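Genome polyprotein (Chicken sicinivirus JSY, PDB 6QWT) contains, at its C-terminal end, the 3Dpol polymerase domain described here, an RNA-dependent RNA polymerase that probably copies the viral RNA genome. Local coordinates at residues P36-S40 / R41-R45; I400-E403 / T404-Q407. All coordinates share one frame; numbering follows the deposited sequence.

Contact 1. Residues P36-S40 / R41-R45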
loop_
_atom_site.group_PDB
_atom_site.type_symbol
_atom_site.label_atom_id
_atom_site.label_comp_id
_atom_site.label_asym_id
_atom_site.label_seq_id
_atom_site.Cartn_x
_atom_site.Cartn_y
_atom_site.Cartn_z
ATOM N N PRO A 36 -15.288 7.489 11.730
ATOM C CA PRO A 36 -13.883 7.917 11.732
ATOM C C PRO A 36 -13.106 7.285 12.878
ATOM O O PRO A 36 -13.613 7.143 13.991
ATOM C CB PRO A 36 -13.977 9.438 11.886
ATOM C CG PRO A 36 -15.317 9.785 11.322
ATOM C CD PRO A 36 -16.211 8.637 11.696
ATOM N N ALA A 37 -11.862 6.904 12.588
ATOM C CA ALA A 37 -11.020 6.247 13.577
ATOM C C ALA A 37 -10.793 7.146 14.786
ATOM O O ALA A 37 -10.831 8.377 14.694
ATOM C CB ALA A 37 -9.671 5.864 12.966
ATOM N N VAL A 38 -10.552 6.511 15.930
ATOM C CA VAL A 38 -10.235 7.234 17.155
ATOM C C VAL A 38 -8.887 7.927 16.986
ATOM O O VAL A 38 -7.864 7.280 16.729
ATOM C CB VAL A 38 -10.229 6.288 18.362
ATOM C CG1 VAL A 38 -9.726 7.009 19.607
ATOM C CG2 VAL A 38 -11.614 5.716 18.592
ATOM N N LEU A 39 -8.873 9.250 17.125
ATOM C CA LEU A 39 -7.622 9.993 17.091
ATOM C C LEU A 39 -7.223 10.572 18.439
ATOM O O LEU A 39 -6.029 10.791 18.666
ATOM C CB LEU A 39 -7.697 11.126 16.055
ATOM C CG LEU A 39 -8.051 10.709 14.620
ATOM C CD1 LEU A 39 -8.126 11.920 13.706
ATOM C CD2 LEU A 39 -7.059 9.686 14.071
ATOM N N SER A 40 -8.174 10.803 19.339
ATOM C CA SER A 40 -7.908 11.449 20.616
ATOM C C SER A 40 -7.833 10.418 21.737
ATOM O O SER A 40 -8.572 9.429 21.737
ATOM C CB SER A 40 -8.989 12.484 20.934
ATOM O OG SER A 40 -9.005 12.802 22.314
ATOM N N ARG A 41 -6.938 10.664 22.697
ATOM C CA ARG A 41 -6.864 9.815 23.882
ATOM C C ARG A 41 -8.065 9.998 24.800
ATOM O O ARG A 41 -8.216 9.227 25.756
ATOM C CB ARG A 41 -5.573 10.096 24.656
ATOM C CG ARG A 41 -4.315 10.124 23.794
ATOM C CD ARG A 41 -3.163 9.376 24.450
ATOM N NE ARG A 41 -2.475 10.171 25.460
ATOM C CZ ARG A 41 -1.974 9.684 26.590
ATOM N NH1 ARG A 41 -1.366 10.495 27.445
ATOM N NH2 ARG A 41 -2.084 8.393 26.873
ATOM N N HIS A 42 -8.919 10.989 24.535
ATOM C CA HIS A 42 -10.112 11.249 25.330
ATOM C C HIS A 42 -11.399 10.945 24.566
ATOM O O HIS A 42 -12.469 11.430 24.951
ATOM C CB HIS A 42 -10.122 12.700 25.816
ATOM C CG HIS A 42 -8.866 13.117 26.518
ATOM N ND1 HIS A 42 -7.792 13.672 25.856
ATOM C CD2 HIS A 42 -8.513 13.062 27.823
ATOM C CE1 HIS A 42 -6.832 13.940 26.722
ATOM N NE2 HIS A 42 -7.244 13.579 27.924
ATOM N N ASP A 43 -11.322 10.158 23.492
ATOM C CA ASP A 43 -12.512 9.841 22.707
ATOM C C ASP A 43 -13.525 9.078 23.553
ATOM O O ASP A 43 -13.200 8.058 24.170
ATOM C CB ASP A 43 -12.128 9.026 21.469
ATOM C CG ASP A 43 -13.205 9.045 20.388
ATOM O OD1 ASP A 43 -14.381 8.746 20.697
ATOM O OD2 ASP A 43 -12.874 9.354 19.221
ATOM N N ARG A 44 -14.763 9.580 23.583
ATOM C CA ARG A 44 -15.809 8.955 24.385
ATOM C C ARG A 44 -16.302 7.643 23.789
ATOM O O ARG A 44 -16.931 6.854 24.502
ATOM C CB ARG A 44 -16.986 9.918 24.556
ATOM N N ARG A 45 -16.033 7.387 22.507
ATOM C CA ARG A 45 -16.494 6.155 21.880
ATOM C C ARG A 45 -15.678 4.934 22.288
ATOM O O ARG A 45 -16.074 3.810 21.955
ATOM C CB ARG A 45 -16.471 6.296 20.356
ATOM C CG ARG A 45 -17.458 7.314 19.805
ATOM C CD ARG A 45 -17.216 7.564 18.326
ATOM N NE ARG A 45 -15.838 7.973 18.069
ATOM C CZ ARG A 45 -15.234 7.865 16.891
ATOM N NH1 ARG A 45 -15.890 7.363 15.853
ATOM N NH2 ARG A 45 -13.975 8.258 16.749
HETATM O O HOH W 1 -11.092 10.940 17.933
#

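Contact 2. Residues I400-E403 / T404-Q407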
loop_
_atom_site.group_PDB
_atom_site.type_symbol
_atom_site.label_atom_id
_atom_site.label_comp_id
_atom_site.label_asym_id
_atom_site.label_seq_id
_atom_site.Cartn_x
_atom_site.Cartn_y
_atom_site.Cartn_z
ATOM N N ILE A 400 -16.048 -3.993 -6.195
ATOM C CA ILE A 400 -15.677 -3.697 -4.819
ATOM C C ILE A 400 -16.856 -3.993 -3.901
ATOM O O ILE A 400 -18.019 -3.992 -4.323
ATOM C CB ILE A 400 -15.198 -2.234 -4.693
ATOM C CG1 ILE A 400 -14.367 -2.038 -3.421
ATOM C CG2 ILE A 400 -16.372 -1.262 -4.744
ATOM C CD1 ILE A 400 -13.442 -0.836 -3.484
ATOM N N SER A 401 -16.551 -4.272 -2.638
ATOM C CA SER A 401 -17.593 -4.549 -1.660
ATOM C C SER A 401 -18.524 -3.346 -1.543
ATOM O O SER A 401 -18.047 -2.207 -1.448
ATOM C CB SER A 401 -16.978 -4.871 -0.298
ATOM O OG SER A 401 -16.171 -3.797 0.154
ATOM N N PRO A 402 -19.844 -3.549 -1.561
ATOM C CA PRO A 402 -20.762 -2.398 -1.489
ATOM C C PRO A 402 -20.572 -1.548 -0.246
ATOM O O PRO A 402 -20.870 -0.347 -0.277
ATOM C CB PRO A 402 -22.149 -3.058 -1.524
ATOM C CG PRO A 402 -21.927 -4.370 -2.207
ATOM C CD PRO A 402 -20.558 -4.820 -1.772
ATOM N N GLU A 403 -20.067 -2.137 0.844
ATOM C CA GLU A 403 -19.832 -1.379 2.067
ATOM C C GLU A 403 -18.853 -0.236 1.835
ATOM O O GLU A 403 -18.920 0.785 2.525
ATOM C CB GLU A 403 -19.321 -2.306 3.172
ATOM C CG GLU A 403 -19.333 -1.675 4.555
ATOM C CD GLU A 403 -18.722 -2.572 5.619
ATOM O OE1 GLU A 403 -19.352 -2.747 6.687
ATOM O OE2 GLU A 403 -17.614 -3.106 5.389
ATOM N N THR A 404 -17.940 -0.391 0.873
ATOM C CA THR A 404 -16.975 0.663 0.578
ATOM C C THR A 404 -17.679 1.969 0.217
ATOM O O THR A 404 -17.502 2.990 0.890
ATOM C CB THR A 404 -16.042 0.218 -0.551
ATOM O OG1 THR A 404 -15.258 -0.901 -0.116
ATOM C CG2 THR A 404 -15.117 1.353 -0.951
ATOM N N TYR A 405 -18.486 1.958 -0.845
ATOM C CA TYR A 405 -19.110 3.194 -1.306
ATOM C C TYR A 405 -20.418 3.518 -0.593
ATOM O O TYR A 405 -20.858 4.672 -0.640
ATOM C CB TYR A 405 -19.347 3.155 -2.824
ATOM C CG TYR A 405 -20.014 1.907 -3.357
ATOM C CD1 TYR A 405 -19.259 0.843 -3.836
ATOM C CD2 TYR A 405 -21.399 1.805 -3.414
ATOM C CE1 TYR A 405 -19.863 -0.299 -4.341
ATOM C CE2 TYR A 405 -22.015 0.664 -3.918
ATOM C CZ TYR A 405 -21.241 -0.384 -4.379
ATOM O OH TYR A 405 -21.840 -1.518 -4.878
ATOM N N GLN A 406 -21.047 2.541 0.065
ATOM C CA GLN A 406 -22.220 2.849 0.878
ATOM C C GLN A 406 -21.832 3.628 2.130
ATOM O O GLN A 406 -22.546 4.548 2.544
ATOM C CB GLN A 406 -22.959 1.565 1.252
ATOM C CG GLN A 406 -23.750 0.955 0.100
ATOM C CD GLN A 406 -24.273 -0.433 0.420
ATOM O OE1 GLN A 406 -23.854 -1.060 1.393
ATOM N NE2 GLN A 406 -25.196 -0.921 -0.401
ATOM N N GLN A 407 -20.699 3.280 2.743
ATOM C CA GLN A 407 -20.276 3.965 3.960
ATOM C C GLN A 407 -19.530 5.259 3.652
ATOM O O GLN A 407 -19.736 6.269 4.333
ATOM C CB GLN A 407 -19.403 3.039 4.809
ATOM C CG GLN A 407 -20.114 1.795 5.318
ATOM C CD GLN A 407 -21.302 2.112 6.208
ATOM O OE1 GLN A 407 -21.179 2.835 7.199
ATOM N NE2 GLN A 407 -22.461 1.566 5.860
HETATM O O HOH W 2 -19.997 -3.295 -6.109
#

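Contact 1. Residues P36-S40 / R41-R45
Arg45 lays its guanidinium group between Pro36 and Asp43, and two of its edges are used in different ways. The outer edge faces the backbone: NH1 and NH2 both point at Pro36 O, with NH1 to O at 2.9 Å and NH2 to O at 3.0 Å. A carbonyl this close to the guanidinium plane can take both donors end-on, although neither N-H is straight, at about 145°. The side edge grips Asp43 as a salt bridge, NH2 reaching OD2 at 2.9 Å while NE reaches OD1 at 3.1 Å, both on the syn side of a carboxylate somewhat tilted against the guanidinium plane. Arginine suits this place because its flat head offers donors in several directions at once; a bend at chi3 (-55°) swings the head back alongside its own loop. Glu35 adds a second carboxylate at NH1, which would be expected to favour the positive charge.

The carboxylate of Asp43 has further partners. Its OD1 also accepts from Arg45 N at 2.8 Å through the anti lone pair, closing an Asx turn, and OD2 takes a hydrogen from a water that in turn accepts from Leu39 N. Val38 lies across the aspartate, its CG1 3.6 Å from Asp43 CB, and its CG2 flanks the salt bridge: a compact apolar side chain that can lie against both Asp43 and the arginine head, with Val167 of helix 164-168 beyond.

At the far end, Ser40 OG accepts from His42 N at 2.9 Å in a fairly straight bond. With chi1 at 161° the hydroxyl sits beside the carbonyl carbon, facing the backbone that follows. A weak bond from Asp43 N to Ser40 O spans the bend: Ser40 to Asp43 form a type I beta turn, which reverses the chain and leads directly into the Asx turn.

Contact 2. Residues I400-E403 / T404-Q407
Ser401 and Thr404 meet through their hydroxyls, OG to OG1 at 3.0 Å, and through the backbone, where Thr404 N donates to Ser401 O at 2.9 Å. Two short polar side chains suit this first turn, since their hydroxyls, one bond beyond CB, can meet within it. The helical pattern follows: Gln406 N bonds to Pro402 O at 2.9 Å and Gln407 N to Glu403 O at 3.1 Å. Proline is well placed at the start, where its missing N-H costs no helical bond.

Separately, a water bridges Ile400 O, to which it donates, and Tyr405 OH. Tyr405 has CG between its backbone N and carbonyl carbon (chi1 49°), which brings the ring back against Pro402. Pro402 CA makes a CH-pi contact over one face, 4.0 Å from the ring centroid, while Ile400 CG2 touches the edge at CE1, 3.6 Å away. Glu403 CG and Gln407 CG pack together one turn apart.

Outward, Ile400 and Tyr405 rest on helix 417-428, and Trp439 of helix 433-449 meets Tyr405 edge-to-face. Just before strand 34-36, Glu403 OE1 bonds to Thr33 OG1, and Gln407 to Pro31 O through NE2 and Thr33 N through OE1.

In the fold
From the N terminus, the chain runs through strand 34-36 into contact 1, which closes the bend in the loop leading to helix 50-54. Contact 2 comes more than 350 residues later, where strand 396-400 passes into helix 402-408. The two are in series, neither nested nor crossed, and do not touch: their centres lie 23 Å apart and their nearest atoms about 8 Å. They are nevertheless related through strand 34-36. Contact 1 begins on its last residue and packs beside strand 161-163 and helix 164-168; contact 2 binds residues just before it. The N-terminal segment thus bridges the region around residues 160-172 and the C-terminal helices of the polymerase.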